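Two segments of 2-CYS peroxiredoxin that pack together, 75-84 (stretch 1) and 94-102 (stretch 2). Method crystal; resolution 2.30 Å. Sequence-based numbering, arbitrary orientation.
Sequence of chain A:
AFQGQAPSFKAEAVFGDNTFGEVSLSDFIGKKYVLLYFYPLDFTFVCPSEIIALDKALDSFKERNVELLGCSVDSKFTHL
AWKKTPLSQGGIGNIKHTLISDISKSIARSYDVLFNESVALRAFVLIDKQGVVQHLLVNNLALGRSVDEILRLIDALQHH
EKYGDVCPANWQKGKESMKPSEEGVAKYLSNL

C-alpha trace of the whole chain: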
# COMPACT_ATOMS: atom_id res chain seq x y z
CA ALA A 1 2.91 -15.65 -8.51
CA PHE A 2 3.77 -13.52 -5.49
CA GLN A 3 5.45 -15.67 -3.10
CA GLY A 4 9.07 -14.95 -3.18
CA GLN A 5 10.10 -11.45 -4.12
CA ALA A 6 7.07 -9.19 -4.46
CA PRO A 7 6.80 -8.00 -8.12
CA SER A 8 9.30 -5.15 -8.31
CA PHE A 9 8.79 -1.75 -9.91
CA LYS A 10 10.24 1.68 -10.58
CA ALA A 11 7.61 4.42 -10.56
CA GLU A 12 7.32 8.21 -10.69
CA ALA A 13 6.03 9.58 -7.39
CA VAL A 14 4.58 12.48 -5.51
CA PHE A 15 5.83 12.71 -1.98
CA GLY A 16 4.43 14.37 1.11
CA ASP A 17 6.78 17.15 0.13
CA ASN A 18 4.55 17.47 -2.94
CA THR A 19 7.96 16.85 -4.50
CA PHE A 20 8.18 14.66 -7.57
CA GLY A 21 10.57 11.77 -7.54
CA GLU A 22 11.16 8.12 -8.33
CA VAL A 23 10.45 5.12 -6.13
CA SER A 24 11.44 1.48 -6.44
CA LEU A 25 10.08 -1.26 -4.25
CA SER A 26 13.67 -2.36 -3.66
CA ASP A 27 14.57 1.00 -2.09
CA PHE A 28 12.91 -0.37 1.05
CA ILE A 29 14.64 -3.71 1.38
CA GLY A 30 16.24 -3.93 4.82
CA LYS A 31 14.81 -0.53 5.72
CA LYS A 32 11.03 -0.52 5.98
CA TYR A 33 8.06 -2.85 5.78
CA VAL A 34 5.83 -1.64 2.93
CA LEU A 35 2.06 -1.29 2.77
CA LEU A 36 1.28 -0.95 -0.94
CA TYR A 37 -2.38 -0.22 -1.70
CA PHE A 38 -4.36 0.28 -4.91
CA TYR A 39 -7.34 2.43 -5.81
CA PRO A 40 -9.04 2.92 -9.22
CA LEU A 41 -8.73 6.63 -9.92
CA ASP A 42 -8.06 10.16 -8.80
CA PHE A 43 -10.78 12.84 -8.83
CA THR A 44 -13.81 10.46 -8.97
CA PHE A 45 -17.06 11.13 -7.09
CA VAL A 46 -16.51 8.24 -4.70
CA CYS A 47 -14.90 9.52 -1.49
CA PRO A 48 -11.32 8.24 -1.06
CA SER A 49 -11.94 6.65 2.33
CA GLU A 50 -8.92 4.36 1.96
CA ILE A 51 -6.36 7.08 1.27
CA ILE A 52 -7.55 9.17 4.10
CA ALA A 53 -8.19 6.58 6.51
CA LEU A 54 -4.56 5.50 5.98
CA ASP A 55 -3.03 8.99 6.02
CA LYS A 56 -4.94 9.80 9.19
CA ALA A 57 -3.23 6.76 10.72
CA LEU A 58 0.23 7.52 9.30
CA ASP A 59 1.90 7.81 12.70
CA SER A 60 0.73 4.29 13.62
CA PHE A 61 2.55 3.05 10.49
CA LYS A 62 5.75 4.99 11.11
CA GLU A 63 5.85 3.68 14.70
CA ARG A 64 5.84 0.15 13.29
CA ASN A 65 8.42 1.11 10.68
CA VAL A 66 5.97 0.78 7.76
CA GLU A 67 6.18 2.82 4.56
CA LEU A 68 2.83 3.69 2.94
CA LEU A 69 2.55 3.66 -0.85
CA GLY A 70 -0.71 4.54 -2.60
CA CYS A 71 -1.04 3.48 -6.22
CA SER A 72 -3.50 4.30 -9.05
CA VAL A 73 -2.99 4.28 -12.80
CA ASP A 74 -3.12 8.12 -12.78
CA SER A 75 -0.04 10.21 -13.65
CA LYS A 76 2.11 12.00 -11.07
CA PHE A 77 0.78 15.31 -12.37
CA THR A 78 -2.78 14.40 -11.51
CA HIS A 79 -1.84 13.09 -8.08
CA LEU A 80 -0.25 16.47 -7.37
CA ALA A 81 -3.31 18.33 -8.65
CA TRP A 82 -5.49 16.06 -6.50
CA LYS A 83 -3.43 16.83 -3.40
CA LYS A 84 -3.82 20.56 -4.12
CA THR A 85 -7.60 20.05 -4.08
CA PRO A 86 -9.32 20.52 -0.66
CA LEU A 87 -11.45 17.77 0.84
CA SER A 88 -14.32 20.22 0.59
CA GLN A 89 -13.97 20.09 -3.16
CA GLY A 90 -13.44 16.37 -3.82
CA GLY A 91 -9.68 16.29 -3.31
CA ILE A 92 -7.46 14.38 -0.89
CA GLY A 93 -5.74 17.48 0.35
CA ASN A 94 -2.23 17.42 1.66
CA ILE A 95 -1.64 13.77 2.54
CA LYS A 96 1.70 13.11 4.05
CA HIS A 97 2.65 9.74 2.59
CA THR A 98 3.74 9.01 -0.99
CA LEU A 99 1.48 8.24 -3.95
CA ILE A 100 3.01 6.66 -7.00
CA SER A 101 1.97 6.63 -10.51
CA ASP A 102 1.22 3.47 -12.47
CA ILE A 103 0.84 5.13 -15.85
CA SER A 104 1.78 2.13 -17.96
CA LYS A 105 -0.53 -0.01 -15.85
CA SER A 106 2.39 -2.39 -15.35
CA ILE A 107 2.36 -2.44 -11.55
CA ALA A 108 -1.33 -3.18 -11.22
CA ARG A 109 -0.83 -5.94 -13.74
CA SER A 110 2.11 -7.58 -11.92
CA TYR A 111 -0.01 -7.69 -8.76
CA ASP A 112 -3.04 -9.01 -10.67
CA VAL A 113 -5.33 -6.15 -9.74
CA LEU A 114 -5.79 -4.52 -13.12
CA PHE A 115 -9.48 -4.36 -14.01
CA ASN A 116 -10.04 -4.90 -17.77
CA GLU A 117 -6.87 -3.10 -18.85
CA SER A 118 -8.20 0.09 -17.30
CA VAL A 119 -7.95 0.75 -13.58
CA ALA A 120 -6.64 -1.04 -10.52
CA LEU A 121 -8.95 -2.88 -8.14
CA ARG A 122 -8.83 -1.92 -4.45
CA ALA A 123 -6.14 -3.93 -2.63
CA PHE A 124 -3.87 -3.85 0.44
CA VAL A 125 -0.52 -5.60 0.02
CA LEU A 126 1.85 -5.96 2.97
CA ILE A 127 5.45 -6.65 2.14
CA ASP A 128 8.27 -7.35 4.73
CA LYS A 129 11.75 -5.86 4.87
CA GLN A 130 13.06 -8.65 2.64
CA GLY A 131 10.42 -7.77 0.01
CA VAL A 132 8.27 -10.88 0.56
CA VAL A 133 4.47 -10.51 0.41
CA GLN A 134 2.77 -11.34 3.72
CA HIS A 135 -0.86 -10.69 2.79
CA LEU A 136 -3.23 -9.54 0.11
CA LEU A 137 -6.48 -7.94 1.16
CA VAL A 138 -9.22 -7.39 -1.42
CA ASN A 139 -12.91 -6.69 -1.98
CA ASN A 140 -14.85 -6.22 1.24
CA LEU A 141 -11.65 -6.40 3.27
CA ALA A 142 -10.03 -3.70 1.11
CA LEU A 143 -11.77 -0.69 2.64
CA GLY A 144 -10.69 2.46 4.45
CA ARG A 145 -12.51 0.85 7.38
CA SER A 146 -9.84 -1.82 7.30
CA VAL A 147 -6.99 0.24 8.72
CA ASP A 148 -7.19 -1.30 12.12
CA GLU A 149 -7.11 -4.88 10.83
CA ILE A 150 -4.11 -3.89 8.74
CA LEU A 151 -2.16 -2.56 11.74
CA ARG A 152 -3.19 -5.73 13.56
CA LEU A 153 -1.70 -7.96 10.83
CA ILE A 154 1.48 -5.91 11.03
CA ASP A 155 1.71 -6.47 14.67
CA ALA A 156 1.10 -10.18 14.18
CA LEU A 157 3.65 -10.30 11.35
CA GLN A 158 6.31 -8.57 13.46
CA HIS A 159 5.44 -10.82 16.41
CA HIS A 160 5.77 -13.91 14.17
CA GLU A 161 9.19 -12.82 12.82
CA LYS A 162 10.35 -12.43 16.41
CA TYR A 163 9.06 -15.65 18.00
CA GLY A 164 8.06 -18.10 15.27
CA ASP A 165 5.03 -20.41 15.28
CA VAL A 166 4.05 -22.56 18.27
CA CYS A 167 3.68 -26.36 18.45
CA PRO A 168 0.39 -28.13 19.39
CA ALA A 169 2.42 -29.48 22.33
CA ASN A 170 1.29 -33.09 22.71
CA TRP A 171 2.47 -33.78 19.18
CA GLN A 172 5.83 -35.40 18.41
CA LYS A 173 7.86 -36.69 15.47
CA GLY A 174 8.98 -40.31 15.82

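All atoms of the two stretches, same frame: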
# COMPACT_ATOMS: atom_id res chain seq x y z
N SER A 75 -1.40 9.69 -13.53
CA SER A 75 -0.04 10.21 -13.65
C SER A 75 0.35 10.96 -12.38
O SER A 75 -0.50 11.25 -11.53
CB SER A 75 0.05 11.18 -14.83
OG SER A 75 -0.72 12.35 -14.58
N LYS A 76 1.64 11.27 -12.24
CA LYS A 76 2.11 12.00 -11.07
C LYS A 76 1.56 13.42 -11.07
O LYS A 76 1.33 14.00 -10.01
CB LYS A 76 3.64 12.03 -11.01
CG LYS A 76 4.36 12.67 -12.19
CD LYS A 76 5.83 12.92 -11.80
CE LYS A 76 6.63 13.67 -12.87
NZ LYS A 76 6.89 12.81 -14.05
N PHE A 77 1.33 13.97 -12.26
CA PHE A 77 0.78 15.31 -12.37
C PHE A 77 -0.64 15.36 -11.83
O PHE A 77 -1.02 16.32 -11.16
CB PHE A 77 0.82 15.76 -13.82
CG PHE A 77 2.21 15.87 -14.37
CD1 PHE A 77 3.03 16.93 -14.01
CD2 PHE A 77 2.70 14.90 -15.23
CE1 PHE A 77 4.32 17.03 -14.50
CE2 PHE A 77 4.00 14.99 -15.72
CZ PHE A 77 4.82 16.06 -15.35
N THR A 78 -1.46 14.36 -12.10
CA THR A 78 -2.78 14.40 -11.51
C THR A 78 -2.87 14.06 -10.04
O THR A 78 -3.78 14.53 -9.36
CB THR A 78 -3.89 13.78 -12.36
OG1 THR A 78 -3.34 13.19 -13.53
CG2 THR A 78 -4.54 12.66 -11.65
N HIS A 79 -1.91 13.30 -9.53
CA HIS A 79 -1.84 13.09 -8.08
C HIS A 79 -1.59 14.45 -7.42
O HIS A 79 -2.26 14.83 -6.47
CB HIS A 79 -0.67 12.16 -7.70
CG HIS A 79 -0.91 10.71 -7.97
ND1 HIS A 79 -2.16 10.20 -8.22
CD2 HIS A 79 -0.06 9.66 -7.99
CE1 HIS A 79 -2.08 8.89 -8.38
NE2 HIS A 79 -0.81 8.54 -8.24
N LEU A 80 -0.59 15.16 -7.92
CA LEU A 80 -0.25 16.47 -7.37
C LEU A 80 -1.47 17.40 -7.36
O LEU A 80 -1.80 18.00 -6.33
CB LEU A 80 0.88 17.11 -8.18
CG LEU A 80 1.28 18.52 -7.74
CD1 LEU A 80 1.70 18.48 -6.27
CD2 LEU A 80 2.42 19.05 -8.63
N ALA A 81 -2.13 17.50 -8.51
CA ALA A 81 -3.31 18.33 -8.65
C ALA A 81 -4.42 17.88 -7.69
O ALA A 81 -5.21 18.70 -7.24
CB ALA A 81 -3.82 18.29 -10.09
N TRP A 82 -4.47 16.59 -7.40
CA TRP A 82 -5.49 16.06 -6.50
C TRP A 82 -5.16 16.39 -5.05
O TRP A 82 -6.05 16.54 -4.22
CB TRP A 82 -5.62 14.55 -6.67
CG TRP A 82 -6.90 13.98 -6.14
CD1 TRP A 82 -8.10 14.62 -6.04
CD2 TRP A 82 -7.13 12.62 -5.76
NE1 TRP A 82 -9.07 13.74 -5.63
CE2 TRP A 82 -8.51 12.50 -5.46
CE3 TRP A 82 -6.31 11.49 -5.66
CZ2 TRP A 82 -9.09 11.29 -5.05
CZ3 TRP A 82 -6.89 10.29 -5.26
CH2 TRP A 82 -8.26 10.20 -4.96
N LYS A 83 -3.87 16.49 -4.74
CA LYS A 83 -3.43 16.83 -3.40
C LYS A 83 -3.68 18.32 -3.16
O LYS A 83 -3.93 18.75 -2.04
CB LYS A 83 -1.94 16.52 -3.20
CG LYS A 83 -1.60 15.03 -3.18
CD LYS A 83 -0.14 14.79 -2.82
CE LYS A 83 0.17 15.31 -1.43
NZ LYS A 83 1.55 14.98 -0.98
N LYS A 84 -3.60 19.12 -4.23
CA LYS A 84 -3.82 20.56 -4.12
C LYS A 84 -5.31 20.90 -4.14
O LYS A 84 -5.67 22.08 -4.19
CB LYS A 84 -3.11 21.30 -5.25
CG LYS A 84 -1.62 21.41 -5.04
CD LYS A 84 -0.96 22.05 -6.23
CE LYS A 84 0.52 22.22 -5.97
NZ LYS A 84 1.25 22.49 -7.25
N ASN A 94 -3.66 17.57 1.51
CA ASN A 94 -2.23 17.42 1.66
C ASN A 94 -1.78 16.18 2.43
O ASN A 94 -1.19 16.29 3.49
CB ASN A 94 -1.65 18.66 2.30
CG ASN A 94 -0.22 18.85 1.97
OD1 ASN A 94 0.46 19.63 2.60
ND2 ASN A 94 0.25 18.13 0.97
N ILE A 95 -2.07 15.00 1.90
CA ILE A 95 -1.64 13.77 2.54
C ILE A 95 -0.13 13.67 2.62
O ILE A 95 0.60 14.22 1.82
CB ILE A 95 -2.22 12.54 1.85
CG1 ILE A 95 -1.62 12.38 0.44
CG2 ILE A 95 -3.70 12.60 1.83
CD1 ILE A 95 -1.54 10.98 -0.02
N LYS A 96 0.33 12.96 3.63
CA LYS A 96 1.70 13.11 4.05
C LYS A 96 2.55 11.90 3.68
O LYS A 96 3.75 11.87 3.92
CB LYS A 96 1.76 13.47 5.52
CG LYS A 96 1.47 14.93 5.77
CD LYS A 96 2.37 15.82 4.91
CE LYS A 96 1.84 17.24 4.77
NZ LYS A 96 1.82 18.04 6.01
N HIS A 97 1.93 10.93 3.03
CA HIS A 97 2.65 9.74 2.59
C HIS A 97 2.69 9.75 1.05
O HIS A 97 1.90 10.43 0.41
CB HIS A 97 1.99 8.45 3.12
CG HIS A 97 0.61 8.21 2.61
ND1 HIS A 97 0.35 7.52 1.45
CD2 HIS A 97 -0.60 8.50 3.15
CE1 HIS A 97 -0.95 7.38 1.29
NE2 HIS A 97 -1.55 7.97 2.31
N THR A 98 3.60 9.00 0.45
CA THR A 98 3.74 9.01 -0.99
C THR A 98 2.71 8.26 -1.84
O THR A 98 2.20 7.22 -1.45
CB THR A 98 5.18 8.59 -1.43
OG1 THR A 98 5.12 7.69 -2.55
CG2 THR A 98 5.94 7.95 -0.29
N LEU A 99 2.41 8.84 -2.99
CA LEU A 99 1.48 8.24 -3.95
C LEU A 99 2.32 7.93 -5.19
O LEU A 99 3.05 8.79 -5.68
CB LEU A 99 0.36 9.22 -4.30
CG LEU A 99 -0.61 9.64 -3.18
CD1 LEU A 99 -1.63 10.63 -3.72
CD2 LEU A 99 -1.32 8.41 -2.62
N ILE A 100 2.22 6.95 -5.80
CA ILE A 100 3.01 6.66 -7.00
C ILE A 100 2.11 6.51 -8.22
O ILE A 100 0.91 6.21 -8.09
CB ILE A 100 3.84 5.38 -6.79
CG1 ILE A 100 2.93 4.19 -6.49
CG2 ILE A 100 4.85 5.57 -5.67
CD1 ILE A 100 3.64 2.85 -6.51
N SER A 101 2.73 6.55 -9.28
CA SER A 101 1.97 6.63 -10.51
C SER A 101 2.24 5.44 -11.41
O SER A 101 3.36 5.26 -11.87
CB SER A 101 2.33 7.92 -11.25
OG SER A 101 1.77 7.95 -12.56
N ASP A 102 1.18 4.67 -11.65
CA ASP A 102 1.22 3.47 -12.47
C ASP A 102 0.70 3.71 -13.89
O ASP A 102 -0.27 3.10 -14.32
CB ASP A 102 0.43 2.34 -11.80
CG ASP A 102 0.65 0.99 -12.47
OD1 ASP A 102 1.67 0.81 -13.14
OD2 ASP A 102 -0.17 0.06 -12.39
O HOH W 1 1.71 12.38 -1.61

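The helix spanning residues 76-83 packs against the segment 94-102, whose strand runs at 146° to the helix, with a closest axial approach of 8.1 Å. Contacts come mainly from Ser-75, His-79 and Lys-83, spaced four residues apart and so falling along one side of the helix, while Phe-77, Leu-80 and Ala-81 make none.

Two hydrogen bonds link the segments, each from a side chain on the helix to a backbone carbonyl. His-79 NE2 donates to Ile-100 O at 2.9 Å with an N-H...O angle of 154°; the acceptor lies near the plane of the imidazole, at its edge, as suits an in-plane N-H. Because ND1 is also hydrogen-bonded elsewhere in the structure, both ring nitrogens are engaged. One helical turn on, Lys-83 NZ donates to Ile-95 O at 3.1 Å. The ammonium also donates to a water, with Lys-83 NZ 2.7 Å from the water O; that O lies 2.8 Å from His-97 O, a carbonyl within its reach, so the water sits between Lys-83 and a second carbonyl of the loop.

Van der Waals contacts accompany these bonds. Leu-99 points toward the helix, placing its CB 3.7 Å from His-79 CD2, in an oblique position relative to the ring, and its CD1 4.4 Å from Lys-83 CG. The aliphatic part of Lys-83 also passes Ile-95, with CE 3.9 Å from CG1 of that residue, and CE lies 3.7 Å from Asn-94 ND2.

At the helix N terminus the approach is close but not bonded. The CA-to-CB bond of Ser-101 points toward the first stretch, and Ser-101 OG lies 3.1 Å from CA of Ser-75, the N-cap residue. The distance from Ser-101 OG to Lys-76 N is 3.3 Å, but the angle is too poor for a hydrogen bond.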